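Local coordinates for hypothetical protein Atu1826 (Agrobacterium tumefaciens, PDB 2I3D) that is of unknown function but is probably an alpha/beta hydrolase, related in sequence to the S15 family of X-Pro dipeptidyl-peptidases, at residues E96-G100 against A101-S105; D112-Q115 against S116-D120. One frame throughout, in Å; residues are numbered along the deposited sequence. Where two conformers were deposited one is given.

Contact 1 of 2, residues E96-G100 against A101-S105; sequences EFDHG and AGELS
A bend at chi2 (85°) folds the E103 side chain back from the first turn of the helix onto F97 and D98, while D98 sets its own carboxylate between backbone N and carbonyl carbon, facing the start of the helix. The E103 carboxylate stacks on the F97 ring, the two planes 16° apart, with OE2 over the ring centre and 3.4 Å from F97 CG; E103 CG adds a CH-pi contact to the same ring. Through its syn lone pair, E103 OE2 also takes an almost straight bond from D98 N (2.9 Å, 173°), which fixes the carboxylate in this stack. D98 OD1 is gripped twice, by G102 N through the syn lone pair (2.9 Å) and by G100 N through the anti one (3.0 Å). The two acids come close, E103 OE1 lying 3.2 Å from D98 OD1. The same E103 OE1 is 2.7 Å from D98 O, which would be consistent with a protonated E103 carboxyl. The long, weak ion pair of D98 with R88 may temper the charge. F131 and H56 also meet the F97 ring, and I135 of helix 131-142 touches E103. G100, the N-cap, has a positive phi, a conformation easy for glycine; its O accepts from L104 N at 2.9 Å. The bond from G100 N to D98 OD1 closes an Asx turn, here leading into helix 101-117 of the probable alpha/beta-hydrolase fold.

Contact 2 of 2, residues D112-Q115 against S116-D120; sequences DWVQ and SLHPD
The side chains of W113 and L117, one helical turn apart, meet through a single methyl: L117 CD1 sits over one face of the indole, offset toward its rim and 3.8 Å from W113 CZ2. The contact is CH-pi in kind, with the methyl 21° off the normal of the six-membered ring. On the backbone, W113 O accepts two bonds, from L117 N at 3.2 Å and from S116 OG at 2.7 Å. The hydroxyl reaches back to it because S116 OG stands between its own N and carbonyl carbon (chi1 76°). S116 N bonds to D112 O at 2.8 Å, but the last turn then slackens. V114 O receives weak bonds from L117 N and H118 N (2.9 Å for the latter), and a third weak one from H118 ND1, for which the oxygen lies at the edge of the imidazole in its plane. Q115 O gets a weak bond from H118 N and a CH contact from P119 CA at 3.3 Å; P119 N has no hydrogen to offer it. Further out, R143 forms a salt bridge with D112 OD1, and E145 accepts a hydrogen bond from Q115 NE2. The W113 indole stacks with F28 and meets Y39 edge-to-face. V114 packs against I49 and I51 of strand 49-53 and, with H118, touches T81 of strand 81-85, so the end of helix 101-117 is laid against the sheet.

How the contacts relate
Contacts 1 and 2 mark the two ends of helix 101-117: residues 96-105 lead into it from the loop after strand 81-85, and residues 112-120 close it before strand 124-129. They follow in series along the chain, with centres 22 Å apart and nearest atoms about 7 Å apart, so they do not touch. At its start the helix meets helix 131-142, and the E103 side chain lies near, without touching, the residues of what is probably the nucleophile elbow; at its end it rests on strands 49-53 and 81-85 of the mixed sheet. One helix thus links the neighbourhood of the probable active site to the N-terminal ends of those two strands.

Contact 1 of 2, residues E96-G100 against A101-S105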
loop_
_atom_site.group_PDB
_atom_site.type_symbol
_atom_site.label_atom_id
_atom_site.label_comp_id
_atom_site.label_asym_id
_atom_site.label_seq_id
_atom_site.Cartn_x
_atom_site.Cartn_y
_atom_site.Cartn_z
ATOM N N GLU B 96 -13.595 15.865 6.968
ATOM C CA GLU B 96 -13.983 15.409 5.644
ATOM C C GLU B 96 -12.852 15.706 4.663
ATOM O O GLU B 96 -12.295 16.813 4.681
ATOM C CB GLU B 96 -15.226 16.175 5.162
ATOM C CG GLU B 96 -16.538 15.780 5.831
ATOM C CD GLU B 96 -17.742 16.081 4.931
ATOM O OE1 GLU B 96 -17.744 17.143 4.279
ATOM O OE2 GLU B 96 -18.681 15.259 4.864
ATOM N N PHE B 97 -12.576 14.764 3.776
ATOM C CA PHE B 97 -11.564 15.028 2.768
ATOM C C PHE B 97 -12.066 16.130 1.830
ATOM O O PHE B 97 -13.276 16.269 1.612
ATOM C CB PHE B 97 -11.227 13.737 2.041
ATOM C CG PHE B 97 -9.833 13.716 1.436
ATOM C CD1 PHE B 97 -8.719 13.284 2.197
ATOM C CD2 PHE B 97 -9.657 14.107 0.111
ATOM C CE1 PHE B 97 -7.430 13.256 1.620
ATOM C CE2 PHE B 97 -8.423 14.090 -0.469
ATOM C CZ PHE B 97 -7.298 13.650 0.268
ATOM N N ASP B 98 -11.169 16.982 1.358
ATOM C CA ASP B 98 -11.556 17.965 0.375
ATOM C C ASP B 98 -10.526 18.020 -0.752
ATOM O O ASP B 98 -9.568 17.247 -0.751
ATOM C CB ASP B 98 -11.849 19.325 1.017
ATOM C CG ASP B 98 -10.621 20.006 1.592
ATOM O OD1 ASP B 98 -9.561 20.022 0.932
ATOM O OD2 ASP B 98 -10.712 20.564 2.701
ATOM N N HIS B 99 -10.764 18.868 -1.736
ATOM C CA HIS B 99 -10.009 18.765 -2.978
ATOM C C HIS B 99 -8.528 18.998 -2.754
ATOM O O HIS B 99 -7.715 18.501 -3.530
ATOM C CB HIS B 99 -10.526 19.747 -4.032
ATOM C CG HIS B 99 -9.681 19.777 -5.273
ATOM N ND1 HIS B 99 -8.660 20.690 -5.465
ATOM C CD2 HIS B 99 -9.667 18.963 -6.358
ATOM C CE1 HIS B 99 -8.061 20.441 -6.623
ATOM N NE2 HIS B 99 -8.666 19.411 -7.191
ATOM N N GLY B 100 -8.147 19.701 -1.693
ATOM C CA GLY B 100 -6.708 19.888 -1.440
ATOM C C GLY B 100 -6.415 20.958 -0.419
ATOM O O GLY B 100 -5.480 20.834 0.351
ATOM N N ALA B 101 -7.189 22.053 -0.413
ATOM C CA ALA B 101 -6.915 23.121 0.565
ATOM C C ALA B 101 -6.832 22.624 2.017
ATOM O O ALA B 101 -5.929 23.013 2.790
ATOM C CB ALA B 101 -7.955 24.235 0.447
ATOM N N GLY B 102 -7.785 21.777 2.406
ATOM C CA GLY B 102 -7.760 21.263 3.784
ATOM C C GLY B 102 -6.524 20.417 4.069
ATOM O O GLY B 102 -5.941 20.466 5.148
ATOM N N GLU B 103 -6.116 19.621 3.090
ATOM C CA GLU B 103 -4.994 18.724 3.313
ATOM C C GLU B 103 -3.697 19.503 3.383
ATOM O O GLU B 103 -2.805 19.161 4.182
ATOM C CB GLU B 103 -4.979 17.630 2.234
ATOM C CG GLU B 103 -6.143 16.592 2.477
ATOM C CD GLU B 103 -7.459 17.045 1.875
ATOM O OE1 GLU B 103 -7.423 17.690 0.806
ATOM O OE2 GLU B 103 -8.522 16.727 2.440
ATOM N N LEU B 104 -3.622 20.610 2.615
ATOM C CA LEU B 104 -2.483 21.499 2.756
ATOM C C LEU B 104 -2.461 22.119 4.168
ATOM O O LEU B 104 -1.409 22.172 4.790
ATOM C CB LEU B 104 -2.503 22.615 1.696
ATOM C CG LEU B 104 -1.367 23.641 1.828
ATOM C CD1 LEU B 104 0.028 23.033 1.753
ATOM C CD2 LEU B 104 -1.519 24.706 0.718
ATOM N N SER B 105 -3.624 22.519 4.690
ATOM C CA SER B 105 -3.698 23.048 6.060
ATOM C C SER B 105 -3.274 22.014 7.077
ATOM O O SER B 105 -2.530 22.343 8.013
ATOM C CB SER B 105 -5.098 23.577 6.365
ATOM O OG SER B 105 -5.268 24.714 5.525
#

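Contact 2 of 2, residues D112-Q115 against S116-D120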
loop_
_atom_site.group_PDB
_atom_site.type_symbol
_atom_site.label_atom_id
_atom_site.label_comp_id
_atom_site.label_asym_id
_atom_site.label_seq_id
_atom_site.Cartn_x
_atom_site.Cartn_y
_atom_site.Cartn_z
ATOM N N ASP B 112 4.058 22.528 11.817
ATOM C CA ASP B 112 4.083 23.433 13.008
ATOM C C ASP B 112 4.243 22.625 14.301
ATOM O O ASP B 112 5.017 22.999 15.215
ATOM C CB ASP B 112 2.784 24.246 13.105
ATOM C CG ASP B 112 2.657 25.318 12.031
ATOM O OD1 ASP B 112 3.641 25.683 11.335
ATOM O OD2 ASP B 112 1.536 25.842 11.916
ATOM N N TRP B 113 3.483 21.536 14.398
ATOM C CA TRP B 113 3.534 20.679 15.577
ATOM C C TRP B 113 4.934 20.114 15.824
ATOM O O TRP B 113 5.474 20.244 16.954
ATOM C CB TRP B 113 2.508 19.578 15.461
ATOM C CG TRP B 113 2.481 18.636 16.596
ATOM C CD1 TRP B 113 1.838 18.813 17.799
ATOM C CD2 TRP B 113 3.115 17.359 16.660
ATOM N NE1 TRP B 113 2.021 17.704 18.591
ATOM C CE2 TRP B 113 2.810 16.802 17.925
ATOM C CE3 TRP B 113 3.900 16.620 15.767
ATOM C CZ2 TRP B 113 3.265 15.543 18.318
ATOM C CZ3 TRP B 113 4.366 15.360 16.165
ATOM C CH2 TRP B 113 4.044 14.840 17.431
ATOM N N VAL B 114 5.559 19.529 14.790
ATOM C CA VAL B 114 6.914 18.972 14.945
ATOM C C VAL B 114 7.887 20.093 15.290
ATOM O O VAL B 114 8.731 19.950 16.181
ATOM C CB VAL B 114 7.422 18.167 13.693
ATOM C CG1 VAL B 114 8.773 17.465 14.005
ATOM C CG2 VAL B 114 6.435 17.164 13.274
ATOM N N GLN B 115 7.743 21.234 14.622
ATOM C CA GLN B 115 8.607 22.363 14.918
ATOM C C GLN B 115 8.429 22.936 16.335
ATOM O O GLN B 115 9.384 23.440 16.922
ATOM C CB GLN B 115 8.421 23.447 13.864
ATOM C CG GLN B 115 9.089 23.110 12.538
ATOM C CD GLN B 115 8.805 24.150 11.464
ATOM O OE1 GLN B 115 7.947 25.032 11.631
ATOM N NE2 GLN B 115 9.540 24.063 10.361
ATOM N N SER B 116 7.215 22.862 16.874
ATOM C CA SER B 116 6.974 23.279 18.278
ATOM C C SER B 116 7.770 22.380 19.246
ATOM O O SER B 116 8.244 22.853 20.288
ATOM C CB SER B 116 5.466 23.345 18.620
ATOM O OG SER B 116 4.855 22.055 18.820
ATOM N N LEU B 117 7.929 21.098 18.896
ATOM C CA LEU B 117 8.694 20.147 19.719
ATOM C C LEU B 117 10.196 20.215 19.455
ATOM O O LEU B 117 11.003 19.783 20.298
ATOM C CB LEU B 117 8.206 18.708 19.509
ATOM C CG LEU B 117 6.728 18.377 19.742
ATOM C CD1 LEU B 117 6.534 16.849 19.656
ATOM C CD2 LEU B 117 6.213 18.893 21.070
ATOM N N HIS B 118 10.561 20.740 18.283
ATOM C CA HIS B 118 11.959 20.859 17.860
ATOM C C HIS B 118 12.251 22.265 17.387
ATOM O O HIS B 118 12.514 22.483 16.197
ATOM C CB HIS B 118 12.293 19.813 16.766
ATOM C CG HIS B 118 12.172 18.400 17.256
ATOM N ND1 HIS B 118 10.972 17.714 17.277
ATOM C CD2 HIS B 118 13.077 17.586 17.841
ATOM C CE1 HIS B 118 11.154 16.522 17.823
ATOM N NE2 HIS B 118 12.425 16.421 18.175
ATOM N N PRO B 119 12.180 23.246 18.314
ATOM C CA PRO B 119 12.298 24.677 17.962
ATOM C C PRO B 119 13.663 25.068 17.398
ATOM O O PRO B 119 13.802 26.142 16.800
ATOM C CB PRO B 119 12.046 25.398 19.302
ATOM C CG PRO B 119 12.360 24.361 20.381
ATOM C CD PRO B 119 11.947 23.043 19.765
ATOM N N ASP B 120 14.653 24.196 17.575
ATOM C CA ASP B 120 16.001 24.508 17.095
ATOM C C ASP B 120 16.338 23.875 15.742
ATOM O O ASP B 120 17.441 24.067 15.218
ATOM C CB ASP B 120 17.054 24.140 18.140
ATOM C CG ASP B 120 17.136 25.152 19.265
ATOM O OD1 ASP B 120 17.903 26.134 19.141
ATOM O OD2 ASP B 120 16.435 24.956 20.272
#